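Local coordinates for protein induced by osmotic stress (Scheffersomyces stipitis, PDB 5YWN) that reduces ketones, haloketones among them, with NADPH as the probable hydride donor, as a Rossmann-fold reductase of the dihydroflavonol-4-reductase subfamily, at residues A20-S24 / K25-V29; L135-P138 / D139-L142; W175-V178 / E179-P183. The protein carries 1 engineered substitution. One frame throughout, in Å; residues are numbered along the deposited sequence.

Contact 1 (A20-S24 / K25-V29)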
loop_
_atom_site.group_PDB
_atom_site.type_symbol
_atom_site.label_atom_id
_atom_site.label_comp_id
_atom_site.label_asym_id
_atom_site.label_seq_id
_atom_site.Cartn_x
_atom_site.Cartn_y
_atom_site.Cartn_z
ATOM N N ALA A 20 0.171 -9.507 -9.517
ATOM C CA ALA A 20 -0.243 -10.892 -9.564
ATOM C C ALA A 20 -1.742 -11.019 -9.717
ATOM O O ALA A 20 -2.182 -11.831 -10.445
ATOM C CB ALA A 20 0.226 -11.640 -8.356
ATOM N N LEU A 21 -2.503 -10.207 -9.021
ATOM C CA LEU A 21 -3.903 -10.212 -9.205
ATOM C C LEU A 21 -4.338 -9.740 -10.578
ATOM O O LEU A 21 -5.114 -10.357 -11.189
ATOM C CB LEU A 21 -4.589 -9.397 -8.149
ATOM C CG LEU A 21 -6.091 -9.216 -8.327
ATOM C CD1 LEU A 21 -6.802 -10.529 -8.290
ATOM C CD2 LEU A 21 -6.700 -8.248 -7.337
ATOM N N VAL A 22 -3.801 -8.646 -11.038
ATOM C CA VAL A 22 -4.165 -8.104 -12.328
ATOM C C VAL A 22 -3.822 -9.072 -13.486
ATOM O O VAL A 22 -4.592 -9.270 -14.361
ATOM C CB VAL A 22 -3.571 -6.695 -12.462
ATOM C CG1 VAL A 22 -3.292 -6.292 -13.865
ATOM C CG2 VAL A 22 -4.416 -5.692 -11.712
ATOM N N LEU A 23 -2.690 -9.702 -13.407
ATOM C CA LEU A 23 -2.301 -10.696 -14.347
ATOM C C LEU A 23 -3.253 -11.892 -14.331
ATOM O O LEU A 23 -3.565 -12.399 -15.330
ATOM C CB LEU A 23 -0.888 -11.135 -14.104
ATOM C CG LEU A 23 0.199 -10.137 -14.507
ATOM C CD1 LEU A 23 1.565 -10.622 -14.175
ATOM C CD2 LEU A 23 0.144 -9.773 -15.955
ATOM N N SER A 24 -3.714 -12.283 -13.171
ATOM C CA SER A 24 -4.616 -13.394 -13.035
ATOM C C SER A 24 -5.955 -13.180 -13.711
ATOM O O SER A 24 -6.567 -14.086 -14.149
ATOM C CB SER A 24 -4.774 -13.804 -11.585
ATOM O OG SER A 24 -5.741 -13.075 -10.942
ATOM N N LYS A 25 -6.381 -11.952 -13.785
ATOM C CA LYS A 25 -7.619 -11.607 -14.428
ATOM C C LYS A 25 -7.505 -11.372 -15.954
ATOM O O LYS A 25 -8.445 -11.029 -16.598
ATOM C CB LYS A 25 -8.260 -10.421 -13.730
ATOM C CG LYS A 25 -8.568 -10.640 -12.268
ATOM C CD LYS A 25 -9.863 -11.349 -12.036
ATOM C CE LYS A 25 -10.007 -11.782 -10.598
ATOM N NZ LYS A 25 -11.191 -12.630 -10.352
ATOM N N GLY A 26 -6.342 -11.600 -16.501
ATOM C CA GLY A 26 -6.123 -11.438 -17.902
ATOM C C GLY A 26 -5.623 -10.130 -18.481
ATOM O O GLY A 26 -5.417 -10.031 -19.651
ATOM N N TYR A 27 -5.389 -9.149 -17.646
ATOM C CA TYR A 27 -4.716 -7.941 -18.059
ATOM C C TYR A 27 -3.261 -8.187 -18.332
ATOM O O TYR A 27 -2.676 -9.058 -17.816
ATOM C CB TYR A 27 -4.842 -6.880 -16.967
ATOM C CG TYR A 27 -6.234 -6.458 -16.693
ATOM C CD1 TYR A 27 -6.824 -5.472 -17.419
ATOM C CD2 TYR A 27 -6.946 -7.034 -15.713
ATOM C CE1 TYR A 27 -8.111 -5.090 -17.198
ATOM C CE2 TYR A 27 -8.223 -6.660 -15.482
ATOM C CZ TYR A 27 -8.794 -5.677 -16.234
ATOM O OH TYR A 27 -10.029 -5.301 -16.005
ATOM N N LYS A 28 -2.699 -7.385 -19.183
ATOM C CA LYS A 28 -1.305 -7.209 -19.253
ATOM C C LYS A 28 -0.856 -6.109 -18.295
ATOM O O LYS A 28 -1.611 -5.286 -17.926
ATOM C CB LYS A 28 -0.870 -6.929 -20.665
ATOM C CG LYS A 28 -0.679 -8.145 -21.515
ATOM C CD LYS A 28 -0.295 -7.707 -22.891
ATOM C CE LYS A 28 0.057 -8.827 -23.819
ATOM N NZ LYS A 28 -1.021 -9.104 -24.781
ATOM N N VAL A 29 0.409 -6.124 -17.950
ATOM C CA VAL A 29 0.978 -5.189 -17.056
ATOM C C VAL A 29 2.246 -4.548 -17.578
ATOM O O VAL A 29 3.046 -5.170 -18.133
ATOM C CB VAL A 29 1.229 -5.835 -15.655
ATOM C CG1 VAL A 29 2.082 -4.981 -14.772
ATOM C CG2 VAL A 29 -0.069 -6.175 -14.985
HETATM O O HOH W 1 -2.538 -12.022 -17.822
#
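L21 and K25 meet where helix 13-24 runs out, and most of the contact is the business of satisfying its last carbonyls. L21 O takes two donors: the backbone N of K25 at 3.3 Å, and the hydroxyl OG of S24 at 2.8 Å. That second bond is possible because S24 turns OG in between its own N and carbonyl carbon (chi1 86°), back over the preceding turn. L23 O accepts the N of G26 at 3.1 Å, with the donor standing well above the carbonyl plane; a water sits 2.7 Å from L23 O and also near Y27 O. V22 O receives two weak bonds, from K25 N and from Y27 N, and lies in the plane of the Y27 ring, at the edge. The phenol OH of Y27 is hydrogen-bonded to E250. The apolar part is tight: V22 CG1 touches Y27 CB and presses on V29 CG2 at 3.4 Å, closer than usual for two carbons, while L23 CD2 reaches the same methyl at 3.7 Å. V22 packs on V5 of strand 4-7, L23 against D49. In this Schellman motif, with G26 at positive phi, turn amides and the S24 hydroxyl thus supply donors to the carbonyls of L21, V22 and L23 as the helix ends.

Contact 2 (L135-P138 / D139-L142); sequences LGSP and DVVL
S137 and V140 close a type I beta turn, in which V140 N donates to S137 O at 3.2 Å; the bond is fairly straight at hydrogen (160°), although the donor stands well above the carbonyl plane instead of on a lone pair. A second bond runs from D139 N to S137 OG, 3.3 Å long and more bent. The serine hydroxyl gets there by swinging opposite its own backbone N (chi1 175°), which carries it forward over the turn. With an alanine here, D139 N would probably be left without this acceptor, and the turn would lose one of its two internal bonds. Two apolar contacts add to this. V140 CG2 lies against S137 CB at 3.7 Å, on the side of the serine that also presents OG. Farther from the bend, the chain comes back far enough for L135 CD2 to meet L142 CD1 at 3.9 Å, the two leucines crossing at a slant. Both of them also rest on V126, and backbone bonds tie P138 to K300 and L142 to N303. The arrangement is that of an ST turn headed by S137, laid over a type I beta turn, here reversing the surface loop that follows helix 132-135.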
loop_
_atom_site.group_PDB
_atom_site.type_symbol
_atom_site.label_atom_id
_atom_site.label_comp_id
_atom_site.label_asym_id
_atom_site.label_seq_id
_atom_site.Cartn_x
_atom_site.Cartn_y
_atom_site.Cartn_z
ATOM N N LEU A 135 -4.913 7.941 15.351
ATOM C CA LEU A 135 -5.063 6.605 14.858
ATOM C C LEU A 135 -5.308 5.587 15.945
ATOM O O LEU A 135 -5.900 4.583 15.719
ATOM C CB LEU A 135 -3.863 6.177 14.010
ATOM C CG LEU A 135 -3.701 6.812 12.648
ATOM C CD1 LEU A 135 -2.451 6.393 11.972
ATOM C CD2 LEU A 135 -4.866 6.651 11.730
ATOM N N GLY A 136 -4.768 5.853 17.106
ATOM C CA GLY A 136 -4.875 4.983 18.236
ATOM C C GLY A 136 -5.942 5.365 19.211
ATOM O O GLY A 136 -5.988 4.840 20.257
ATOM N N SER A 137 -6.786 6.284 18.843
ATOM C CA SER A 137 -7.770 6.757 19.762
ATOM C C SER A 137 -9.090 6.018 19.658
ATOM O O SER A 137 -9.661 5.954 18.648
ATOM C CB SER A 137 -7.966 8.264 19.628
ATOM O OG SER A 137 -8.982 8.684 20.443
ATOM N N PRO A 138 -9.572 5.486 20.756
ATOM C CA PRO A 138 -10.867 4.808 20.788
ATOM C C PRO A 138 -12.002 5.745 20.501
ATOM O O PRO A 138 -13.042 5.314 20.192
ATOM C CB PRO A 138 -10.967 4.266 22.216
ATOM C CG PRO A 138 -10.018 5.053 22.986
ATOM C CD PRO A 138 -8.925 5.453 22.058
ATOM N N ASP A 139 -11.782 7.020 20.665
ATOM C CA ASP A 139 -12.793 7.986 20.383
ATOM C C ASP A 139 -12.835 8.541 18.952
ATOM O O ASP A 139 -13.714 9.218 18.599
ATOM C CB ASP A 139 -12.718 9.105 21.390
ATOM C CG ASP A 139 -12.964 8.649 22.807
ATOM O OD1 ASP A 139 -13.638 7.679 23.066
ATOM O OD2 ASP A 139 -12.469 9.278 23.694
ATOM N N VAL A 140 -11.859 8.226 18.153
ATOM C CA VAL A 140 -11.811 8.687 16.782
ATOM C C VAL A 140 -12.502 7.733 15.818
ATOM O O VAL A 140 -12.263 6.591 15.812
ATOM C CB VAL A 140 -10.365 8.976 16.351
ATOM C CG1 VAL A 140 -10.205 9.101 14.836
ATOM C CG2 VAL A 140 -9.827 10.180 17.078
ATOM N N VAL A 141 -13.369 8.280 15.016
ATOM C CA VAL A 141 -13.957 7.586 13.935
ATOM C C VAL A 141 -13.504 8.173 12.588
ATOM O O VAL A 141 -13.898 9.223 12.219
ATOM C CB VAL A 141 -15.486 7.642 14.022
ATOM C CG1 VAL A 141 -16.146 7.095 12.780
ATOM C CG2 VAL A 141 -16.002 6.992 15.287
ATOM N N LEU A 142 -12.662 7.457 11.890
ATOM C CA LEU A 142 -12.345 7.811 10.533
ATOM C C LEU A 142 -13.378 7.358 9.520
ATOM O O LEU A 142 -14.021 6.356 9.691
ATOM C CB LEU A 142 -10.992 7.292 10.106
ATOM C CG LEU A 142 -9.781 7.645 10.916
ATOM C CD1 LEU A 142 -8.500 7.157 10.297
ATOM C CD2 LEU A 142 -9.731 9.086 11.280
#

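Contact 3 (W175-V178 / E179-P183)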
loop_
_atom_site.group_PDB
_atom_site.type_symbol
_atom_site.label_atom_id
_atom_site.label_comp_id
_atom_site.label_asym_id
_atom_site.label_seq_id
_atom_site.Cartn_x
_atom_site.Cartn_y
_atom_site.Cartn_z
ATOM N N TRP A 175 -6.257 15.076 -6.332
ATOM C CA TRP A 175 -7.596 15.603 -6.413
ATOM C C TRP A 175 -7.619 17.006 -7.029
ATOM O O TRP A 175 -8.455 17.301 -7.833
ATOM C CB TRP A 175 -8.321 15.547 -5.084
ATOM C CG TRP A 175 -8.590 14.136 -4.607
ATOM C CD1 TRP A 175 -8.113 13.571 -3.510
ATOM C CD2 TRP A 175 -9.366 13.149 -5.252
ATOM N NE1 TRP A 175 -8.532 12.312 -3.394
ATOM C CE2 TRP A 175 -9.304 12.000 -4.455
ATOM C CE3 TRP A 175 -10.099 13.108 -6.424
ATOM C CZ2 TRP A 175 -9.954 10.846 -4.774
ATOM C CZ3 TRP A 175 -10.738 11.961 -6.751
ATOM C CH2 TRP A 175 -10.669 10.838 -5.921
ATOM N N GLU A 176 -6.647 17.817 -6.676
ATOM C CA GLU A 176 -6.521 19.127 -7.236
ATOM C C GLU A 176 -6.280 19.101 -8.754
ATOM O O GLU A 176 -6.848 19.849 -9.452
ATOM C CB GLU A 176 -5.448 19.939 -6.560
ATOM C CG GLU A 176 -5.477 21.381 -6.951
ATOM C CD GLU A 176 -4.106 22.006 -7.023
ATOM O OE1 GLU A 176 -3.216 21.652 -6.211
ATOM O OE2 GLU A 176 -3.910 22.872 -7.887
ATOM N N PHE A 177 -5.456 18.191 -9.208
ATOM C CA PHE A 177 -5.172 18.065 -10.600
ATOM C C PHE A 177 -6.431 17.754 -11.377
ATOM O O PHE A 177 -6.667 18.330 -12.371
ATOM C CB PHE A 177 -4.158 16.950 -10.822
ATOM C CG PHE A 177 -3.782 16.721 -12.251
ATOM C CD1 PHE A 177 -4.519 15.877 -13.046
ATOM C CD2 PHE A 177 -2.692 17.315 -12.773
ATOM C CE1 PHE A 177 -4.171 15.644 -14.326
ATOM C CE2 PHE A 177 -2.327 17.090 -14.064
ATOM C CZ PHE A 177 -3.074 16.266 -14.844
ATOM N N VAL A 178 -7.217 16.849 -10.875
ATOM C CA VAL A 178 -8.403 16.465 -11.544
ATOM C C VAL A 178 -9.324 17.661 -11.664
ATOM O O VAL A 178 -9.877 17.859 -12.678
ATOM C CB VAL A 178 -9.108 15.282 -10.847
ATOM C CG1 VAL A 178 -10.490 15.073 -11.377
ATOM C CG2 VAL A 178 -8.324 14.007 -10.995
ATOM N N GLU A 179 -9.467 18.429 -10.617
ATOM C CA GLU A 179 -10.289 19.595 -10.665
ATOM C C GLU A 179 -9.798 20.665 -11.634
ATOM O O GLU A 179 -10.542 21.217 -12.346
ATOM C CB GLU A 179 -10.365 20.212 -9.257
ATOM C CG GLU A 179 -11.118 19.406 -8.229
ATOM C CD GLU A 179 -10.885 19.854 -6.772
ATOM O OE1 GLU A 179 -10.466 20.975 -6.549
ATOM O OE2 GLU A 179 -11.151 19.076 -5.873
ATOM N N GLN A 180 -8.535 21.003 -11.525
ATOM C CA GLN A 180 -7.892 22.007 -12.315
ATOM C C GLN A 180 -7.629 21.708 -13.779
ATOM O O GLN A 180 -7.730 22.587 -14.583
ATOM C CB GLN A 180 -6.655 22.534 -11.619
ATOM C CG GLN A 180 -6.911 23.301 -10.344
ATOM C CD GLN A 180 -7.669 24.607 -10.545
ATOM O OE1 GLN A 180 -7.502 25.292 -11.546
ATOM N NE2 GLN A 180 -8.518 24.940 -9.581
ATOM N N GLU A 181 -7.233 20.474 -14.074
ATOM C CA GLU A 181 -6.765 20.055 -15.383
ATOM C C GLU A 181 -7.724 19.276 -16.240
ATOM O O GLU A 181 -7.471 19.096 -17.381
ATOM C CB GLU A 181 -5.482 19.260 -15.292
ATOM C CG GLU A 181 -4.325 19.938 -14.596
ATOM C CD GLU A 181 -4.022 21.308 -15.119
ATOM O OE1 GLU A 181 -3.776 21.471 -16.294
ATOM O OE2 GLU A 181 -4.036 22.225 -14.327
ATOM N N LYS A 182 -8.812 18.812 -15.670
ATOM C CA LYS A 182 -9.861 18.230 -16.453
ATOM C C LYS A 182 -9.346 17.155 -17.428
ATOM O O LYS A 182 -9.439 17.277 -18.620
ATOM C CB LYS A 182 -10.679 19.307 -17.149
ATOM C CG LYS A 182 -11.320 20.324 -16.225
ATOM C CD LYS A 182 -12.689 19.858 -15.758
ATOM C CE LYS A 182 -13.361 20.766 -14.710
ATOM N NZ LYS A 182 -13.238 20.418 -13.273
ATOM N N PRO A 183 -8.725 16.114 -16.895
ATOM C CA PRO A 183 -8.196 15.027 -17.703
ATOM C C PRO A 183 -9.236 14.087 -18.243
ATOM O O PRO A 183 -10.322 14.083 -17.826
ATOM C CB PRO A 183 -7.298 14.280 -16.754
ATOM C CG PRO A 183 -7.760 14.613 -15.442
ATOM C CD PRO A 183 -8.524 15.871 -15.482
#
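W175-V178 and E179-P183 are consecutive turns at the C-terminal end of helix 159-181, and the backbone bonds show the helix giving out. E179 N donates to W175 O at 3.2 Å, Q180 N to E176 O at 2.9 Å and E181 N to F177 O at 2.8 Å, all regular i to i+4 bonds; the one after them, K182 N to V178 O, is weak. K182 is also the first residue to leave helical geometry, taking positive phi (51°), and P183, which has no amide hydrogen to give, follows it. Of the side chains, F177 carries the contact. With CG anti to the backbone N (chi1 180°), its ring is placed where E181, one turn on, can set CG over one face. This CH-pi contact measures 3.7 Å from E181 CG to the ring centroid, displaced toward the rim. The E181 carboxylate goes on toward K111, a long and weak ion pair. P183 CG approaches F177 CE1 obliquely at 3.9 Å, so the proline returns to the ring after the chain has left the helix. K182 folds back so that its NZ donates to E179 O at 3.0 Å, supplying a partner to a carbonyl of the last turn. F177 also packs on L107, Q108 and K111 of helix 91-113, while W175 and V178 rest on L187 of strand 186-192. What results is a helix C-terminus of the Rossmann fold, where the chain turns from a covering helix toward the next strand of the parallel sheet.

Overall arrangement
All three contacts are local, and none touches another: contact 1 and contact 2 lie on opposite sides of the chain's centre, their centres about 36 Å apart. Contact 1 is partly buried, whereas contacts 2 and 3 are at the surface. Contacts 1 and 3 do the same job on different elements, each ending a helix that leads into a strand of the seven-stranded parallel sheet, but glycine makes the exit in contact 1 and a lysine followed by proline in contact 3. Aliphatic packing accompanies the first, an aromatic face the second. Contact 2 lies in the loop after helix 132-135, built on a turn bonded through backbone and serine hydroxyl, with a leucine pair beside it.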